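Local coordinates for protein aldo-keto reductase family 1, member B4 (Aldose reductase) (Schistosoma japonicum, PDB 4HBK) that probably reduces the carbonyl group of aldehydes, aldose sugars among them, to the alcohol with NADPH, at residues Pro37-Asn41 with Val234-Val238; Val228-Gln232 with Gln283-Ile287. All coordinates share one frame; numbering follows the deposited sequence.

Contact 1: Pro37-Asn41 with Val234-Val238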
ATOM      1  N   PRO A  37     -15.318   3.877   5.660  1.00 21.50           N
ATOM      2  CA  PRO A  37     -14.086   4.310   5.001  1.00 17.13           C
ATOM      3  C   PRO A  37     -13.389   5.301   5.901  1.00 20.14           C
ATOM      4  O   PRO A  37     -14.054   6.019   6.643  1.00 19.75           O
ATOM      5  CB  PRO A  37     -14.590   5.041   3.753  1.00 18.69           C
ATOM      6  CG  PRO A  37     -15.951   4.483   3.500  1.00 28.90           C
ATOM      7  CD  PRO A  37     -16.515   4.194   4.859  1.00 30.60           C
ATOM      8  N   LEU A  38     -12.067   5.335   5.849  1.00 12.17           N
ATOM      9  CA  LEU A  38     -11.323   6.324   6.603  1.00 15.45           C
ATOM     10  C   LEU A  38     -11.346   7.677   5.867  1.00 19.28           C
ATOM     11  O   LEU A  38     -11.212   7.740   4.639  1.00 18.26           O
ATOM     12  CB  LEU A  38      -9.894   5.838   6.813  1.00 15.62           C
ATOM     13  CG  LEU A  38      -9.402   5.751   8.253  1.00 22.21           C
ATOM     14  CD1 LEU A  38     -10.406   5.024   9.141  1.00 17.53           C
ATOM     15  CD2 LEU A  38      -8.053   5.071   8.289  1.00 18.80           C
ATOM     16  N   LYS A  39     -11.527   8.754   6.620  1.00 15.03           N
ATOM     17  CA  LYS A  39     -11.544  10.089   6.044  1.00 15.38           C
ATOM     18  C   LYS A  39     -10.141  10.657   6.011  1.00 15.93           C
ATOM     19  O   LYS A  39      -9.432  10.664   7.024  1.00 16.86           O
ATOM     20  CB  LYS A  39     -12.436  11.000   6.881  1.00 24.76           C
ATOM     21  CG  LYS A  39     -12.841  12.307   6.219  1.00 26.88           C
ATOM     22  CD  LYS A  39     -13.450  13.228   7.278  1.00 37.22           C
ATOM     23  CE  LYS A  39     -14.531  14.133   6.717  1.00 39.32           C
ATOM     24  NZ  LYS A  39     -15.220  14.864   7.827  1.00 40.45           N
ATOM     25  N   MET A  40      -9.737  11.155   4.853  1.00 15.58           N
ATOM     26  CA  MET A  40      -8.366  11.614   4.695  1.00 15.12           C
ATOM     27  C   MET A  40      -8.274  13.115   4.905  1.00 15.15           C
ATOM     28  O   MET A  40      -9.287  13.801   4.966  1.00 14.15           O
ATOM     29  CB  MET A  40      -7.816  11.192   3.331  1.00 14.08           C
ATOM     30  CG  MET A  40      -7.685   9.671   3.178  1.00 12.38           C
ATOM     31  SD  MET A  40      -6.911   9.178   1.614  1.00 12.97           S
ATOM     32  CE  MET A  40      -8.129   9.767   0.451  1.00 15.81           C
ATOM     33  N   ASN A  41      -7.061  13.637   5.012  1.00 16.18           N
ATOM     34  CA  ASN A  41      -6.923  15.056   5.326  1.00 17.70           C
ATOM     35  C   ASN A  41      -7.418  16.007   4.232  1.00 17.94           C
ATOM     36  O   ASN A  41      -7.497  17.213   4.451  1.00 22.17           O
ATOM     37  CB  ASN A  41      -5.493  15.396   5.754  1.00 11.66           C
ATOM     38  CG  ASN A  41      -4.461  15.000   4.717  1.00 15.00           C
ATOM     39  OD1 ASN A  41      -4.791  14.682   3.573  1.00 14.67           O
ATOM     40  ND2 ASN A  41      -3.199  15.025   5.115  1.00 11.72           N
ATOM     41  N   VAL A 234       0.163  13.620  12.521  1.00 11.99           N
ATOM     42  CA  VAL A 234       0.187  14.716  11.551  1.00  9.82           C
ATOM     43  C   VAL A 234      -0.914  14.587  10.498  1.00 12.91           C
ATOM     44  O   VAL A 234      -0.901  15.279   9.487  1.00 10.32           O
ATOM     45  CB  VAL A 234       1.563  14.886  10.879  1.00 13.62           C
ATOM     46  CG1 VAL A 234       2.589  15.322  11.909  1.00 10.24           C
ATOM     47  CG2 VAL A 234       1.993  13.592  10.196  1.00 13.01           C
ATOM     48  N   GLY A 235      -1.874  13.700  10.748  1.00 12.69           N
ATOM     49  CA  GLY A 235      -3.079  13.662   9.939  1.00 12.07           C
ATOM     50  C   GLY A 235      -3.052  12.751   8.722  1.00 14.43           C
ATOM     51  O   GLY A 235      -4.017  12.722   7.951  1.00 12.16           O
ATOM     52  N   LEU A 236      -1.966  12.004   8.534  1.00  9.97           N
ATOM     53  CA  LEU A 236      -1.938  11.023   7.450  1.00  9.57           C
ATOM     54  C   LEU A 236      -2.795   9.833   7.840  1.00 10.36           C
ATOM     55  O   LEU A 236      -2.917   9.522   9.021  1.00 11.28           O
ATOM     56  CB  LEU A 236      -0.528  10.504   7.219  1.00 11.55           C
ATOM     57  CG  LEU A 236       0.580  11.494   6.891  1.00 16.87           C
ATOM     58  CD1 LEU A 236       1.571  10.830   5.950  1.00 12.85           C
ATOM     59  CD2 LEU A 236       0.001  12.759   6.280  1.00 15.68           C
ATOM     60  N   THR A 237      -3.368   9.149   6.854  1.00 10.86           N
ATOM     61  CA  THR A 237      -3.907   7.819   7.104  1.00  8.05           C
ATOM     62  C   THR A 237      -2.787   6.841   6.800  1.00  9.61           C
ATOM     63  O   THR A 237      -1.844   7.172   6.068  1.00  9.69           O
ATOM     64  CB  THR A 237      -5.088   7.490   6.212  1.00 10.64           C
ATOM     65  OG1 THR A 237      -4.646   7.431   4.848  1.00  8.10           O
ATOM     66  CG2 THR A 237      -6.206   8.534   6.378  1.00  9.73           C
ATOM     67  N   VAL A 238      -2.887   5.639   7.351  1.00  9.87           N
ATOM     68  CA  VAL A 238      -1.802   4.685   7.242  1.00  7.26           C
ATOM     69  C   VAL A 238      -2.313   3.350   6.759  1.00  8.91           C
ATOM     70  O   VAL A 238      -3.289   2.825   7.281  1.00  9.91           O
ATOM     71  CB  VAL A 238      -1.091   4.491   8.589  1.00  7.76           C
ATOM     72  CG1 VAL A 238       0.082   3.532   8.433  1.00  7.92           C
ATOM     73  CG2 VAL A 238      -0.606   5.842   9.130  1.00  9.72           C
TER
HETATM   74  O   HOH W   1      -5.076  11.901   5.438  1.00 10.69           O
HETATM   75  O   HOH W   2      -2.886  16.260   7.799  1.00 19.66           O
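Thr-237 points its side chain at the turn that follows strand 38-39. Its CB lies 4.4 Å from CD2 of Leu-38, a loose apolar touch. From CB the methyl branch continues to segment 37-41: CG2 packs 3.7 Å from CG of Met-40 and 3.9 Å from the backbone O of Lys-39. The hydroxyl branch turns elsewhere; with chi1 at 65°, OG1 sits between the backbone N and the carbonyl carbon and hydrogen-bonds with Ala-212 O and Asn-213 ND2 of the adjoining strand region. Met-40 meets the threonine obliquely through CG alone, and its thioether end leads away. No direct hydrogen bond joins the two segments, and water takes that part. One water accepts from Asn-41 N (2.7 Å) and donates to Gly-235 O (2.8 Å); a second accepts from Asn-41 ND2 (3.0 Å) and donates to Val-234 O (2.8 Å). The same ND2 also donates to Pro-211 O, so water and Pro-211 O together probably hold the rotation of the amide, which runs alongside the Leu-236 side chain. Gly-235, at positive phi, is the C-prime residue of a Schellman motif closing helix 225-233. Here the N-terminal hairpin of strands 38-39 and 45-46 covers the start of strand 237-241, as in aldo-keto reductases, where such a hairpin closes the N-terminal end of the (beta/alpha)8 barrel.

Contact 2: Val228-Gln232 with Gln283-Ile287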
ATOM      1  N   VAL A 228       3.616   4.694  13.038  1.00 13.01           N
ATOM      2  CA  VAL A 228       2.178   4.796  12.826  1.00 11.83           C
ATOM      3  C   VAL A 228       1.600   5.925  13.667  1.00 15.17           C
ATOM      4  O   VAL A 228       0.779   6.716  13.195  1.00 13.31           O
ATOM      5  CB  VAL A 228       1.441   3.503  13.190  1.00  9.86           C
ATOM      6  CG1 VAL A 228      -0.050   3.786  13.294  1.00 10.30           C
ATOM      7  CG2 VAL A 228       1.725   2.398  12.148  1.00  9.00           C
ATOM      8  N   GLU A 229       2.033   6.004  14.919  1.00 14.73           N
ATOM      9  CA  GLU A 229       1.529   7.054  15.794  1.00 17.53           C
ATOM     10  C   GLU A 229       1.938   8.419  15.258  1.00 14.52           C
ATOM     11  O   GLU A 229       1.134   9.351  15.232  1.00 14.86           O
ATOM     12  CB  GLU A 229       2.019   6.851  17.227  1.00 13.19           C
ATOM     13  CG  GLU A 229       1.335   5.687  17.932  1.00 16.84           C
ATOM     14  CD  GLU A 229       1.752   5.565  19.392  1.00 25.73           C
ATOM     15  OE1 GLU A 229       1.023   4.907  20.161  1.00 27.07           O
ATOM     16  OE2 GLU A 229       2.805   6.129  19.772  1.00 28.89           O
ATOM     17  N   TYR A 230       3.189   8.531  14.821  1.00 13.28           N
ATOM     18  CA  TYR A 230       3.649   9.772  14.229  1.00 13.25           C
ATOM     19  C   TYR A 230       2.811  10.169  13.018  1.00 14.37           C
ATOM     20  O   TYR A 230       2.311  11.288  12.943  1.00 12.34           O
ATOM     21  CB  TYR A 230       5.106   9.698  13.801  1.00 14.97           C
ATOM     22  CG  TYR A 230       5.427  10.839  12.858  1.00 21.63           C
ATOM     23  CD1 TYR A 230       5.585  12.146  13.336  1.00 14.88           C
ATOM     24  CD2 TYR A 230       5.517  10.623  11.489  1.00 14.91           C
ATOM     25  CE1 TYR A 230       5.855  13.192  12.471  1.00 17.11           C
ATOM     26  CE2 TYR A 230       5.783  11.663  10.615  1.00 14.93           C
ATOM     27  CZ  TYR A 230       5.954  12.940  11.107  1.00 17.61           C
ATOM     28  OH  TYR A 230       6.212  13.965  10.225  1.00 18.64           O
ATOM     29  N   ALA A 231       2.666   9.261  12.061  1.00 10.58           N
ATOM     30  CA  ALA A 231       1.932   9.598  10.848  1.00 12.20           C
ATOM     31  C   ALA A 231       0.488  10.044  11.139  1.00 11.67           C
ATOM     32  O   ALA A 231       0.020  11.043  10.588  1.00 10.52           O
ATOM     33  CB  ALA A 231       1.972   8.447   9.832  1.00 10.91           C
ATOM     34  N   GLN A 232      -0.211   9.312  11.997  1.00 11.13           N
ATOM     35  CA  GLN A 232      -1.576   9.688  12.361  1.00 10.50           C
ATOM     36  C   GLN A 232      -1.594  11.036  13.091  1.00 12.76           C
ATOM     37  O   GLN A 232      -2.504  11.830  12.894  1.00 13.42           O
ATOM     38  CB  GLN A 232      -2.253   8.578  13.180  1.00 11.06           C
ATOM     39  CG  GLN A 232      -2.429   7.281  12.378  1.00  9.99           C
ATOM     40  CD  GLN A 232      -2.941   6.101  13.197  1.00 17.25           C
ATOM     41  OE1 GLN A 232      -2.797   6.058  14.426  1.00 14.42           O
ATOM     42  NE2 GLN A 232      -3.545   5.130  12.509  1.00 11.02           N
ATOM     43  N   GLN A 283      -8.428  -2.259  13.967  1.00 12.83           N
ATOM     44  CA  GLN A 283      -8.729  -1.592  15.236  1.00 14.96           C
ATOM     45  C   GLN A 283      -7.645  -0.587  15.658  1.00 13.00           C
ATOM     46  O   GLN A 283      -7.870   0.237  16.546  1.00 12.53           O
ATOM     47  CB  GLN A 283      -9.061  -2.611  16.333  1.00 14.15           C
ATOM     48  CG  GLN A 283     -10.367  -3.371  16.018  1.00 18.59           C
ATOM     49  CD  GLN A 283     -10.860  -4.264  17.143  1.00 14.15           C
ATOM     50  OE1 GLN A 283     -11.620  -5.194  16.910  1.00 14.52           O
ATOM     51  NE2 GLN A 283     -10.436  -3.980  18.365  1.00 14.28           N
ATOM     52  N   ARG A 284      -6.488  -0.639  14.999  1.00 10.22           N
ATOM     53  CA  ARG A 284      -5.492   0.423  15.150  1.00 13.83           C
ATOM     54  C   ARG A 284      -5.709   1.571  14.146  1.00 12.38           C
ATOM     55  O   ARG A 284      -4.845   2.430  13.965  1.00 15.57           O
ATOM     56  CB  ARG A 284      -4.067  -0.135  15.050  1.00 15.49           C
ATOM     57  CG  ARG A 284      -3.667  -1.046  16.214  1.00 17.77           C
ATOM     58  CD  ARG A 284      -2.256  -1.618  16.022  1.00 16.51           C
ATOM     59  NE  ARG A 284      -1.267  -0.576  15.730  1.00 14.99           N
ATOM     60  CZ  ARG A 284      -0.107  -0.795  15.114  1.00 14.57           C
ATOM     61  NH1 ARG A 284       0.219  -2.024  14.722  1.00  9.99           N
ATOM     62  NH2 ARG A 284       0.729   0.222  14.881  1.00 11.08           N
ATOM     63  N   LYS A 285      -6.873   1.576  13.502  1.00 11.56           N
ATOM     64  CA  LYS A 285      -7.269   2.635  12.570  1.00 12.14           C
ATOM     65  C   LYS A 285      -6.443   2.628  11.289  1.00 12.53           C
ATOM     66  O   LYS A 285      -6.141   3.683  10.728  1.00 10.45           O
ATOM     67  CB  LYS A 285      -7.224   4.008  13.254  1.00 15.43           C
ATOM     68  CG  LYS A 285      -7.965   4.021  14.584  1.00 22.12           C
ATOM     69  CD  LYS A 285      -8.822   5.260  14.760  1.00 34.01           C
ATOM     70  CE  LYS A 285      -8.065   6.390  15.457  1.00 52.29           C
ATOM     71  NZ  LYS A 285      -8.997   7.440  16.016  1.00 58.20           N
ATOM     72  N   LEU A 286      -6.095   1.425  10.832  1.00 12.89           N
ATOM     73  CA  LEU A 286      -5.297   1.239   9.618  1.00 12.21           C
ATOM     74  C   LEU A 286      -6.175   0.770   8.468  1.00  9.39           C
ATOM     75  O   LEU A 286      -7.223   0.160   8.686  1.00 10.76           O
ATOM     76  CB  LEU A 286      -4.202   0.193   9.860  1.00  6.98           C
ATOM     77  CG  LEU A 286      -3.296   0.513  11.053  1.00 10.62           C
ATOM     78  CD1 LEU A 286      -2.396  -0.658  11.406  1.00  7.46           C
ATOM     79  CD2 LEU A 286      -2.453   1.762  10.768  1.00  8.52           C
ATOM     80  N   ILE A 287      -5.750   1.081   7.249  1.00  9.48           N
ATOM     81  CA  ILE A 287      -6.279   0.437   6.054  1.00  8.85           C
ATOM     82  C   ILE A 287      -5.477  -0.843   5.895  1.00  8.18           C
ATOM     83  O   ILE A 287      -4.331  -0.898   6.324  1.00  9.40           O
ATOM     84  CB  ILE A 287      -6.060   1.317   4.810  1.00 10.30           C
ATOM     85  CG1 ILE A 287      -6.867   2.625   4.923  1.00  9.92           C
ATOM     86  CG2 ILE A 287      -6.426   0.568   3.552  1.00  6.76           C
ATOM     87  CD1 ILE A 287      -6.024   3.839   5.267  1.00  8.31           C
TER
HETATM   88  O   HOH W   3      -4.705   5.645   9.480  1.00 13.36           O
HETATM   89  O   HOH W   4      -3.065   3.536  15.599  1.00 18.86           O
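Gln-232 swings its CG beside the backbone N (chi1 -64°) and extends beyond it (chi2 173°), which carries the amide from helix 225-233 across to the backbone of Arg-284 and Lys-285. Val-228, one turn earlier, holds CG1 anti to its N, which turns CG1 toward Leu-286, with CG2 beside Arg-284. NE2 of Gln-232 makes a weak but nearly straight hydrogen bond to Arg-284 O, 3.3 Å long with an angle of 176° at the hydrogen. Two waters brace the amide: one accepts from NE2 and donates to Lys-285 O (2.7 Å), the other donates to both Gln-232 OE1 and Arg-284 O. In the (beta/alpha)8 barrel this is the packing of the helix after strand 213-217 against the loop that leads from helix 273-283 into the last strand, 287-288. Beside the polar bridge, Val-228 CG1 rests 4.0 Å from CD2 of Leu-286, the two side chains crossing at a slant, and Ile-218 touches both. Arg-284 brings NH2 to 3.6 Å from CG2 of Val-228, the methyl lying obliquely to the guanidinium, while the same NH2 donates to Pro-223 O.

Overall arrangement
Helix 225-233 and strand 237-241 follow each other in the chain, and the two contacts, with centres about 9 Å apart, both involve this unit: contact 1 joins the helix end and the start of the strand to the N-terminal hairpin, contact 2 joins the helix to the loop before the final strand. They meet directly through the probable backbone hydrogen bonds Leu-236 N to Ala-231 O and Val-238 O to Ile-287 N. Both are partly buried, with apolar groups inside and water-bridged amides nearer the surface. Contact 1 relies wholly on packing and water between its segments, whereas contact 2 adds one weak direct bond and an arginine. Both lie away from the predicted active site.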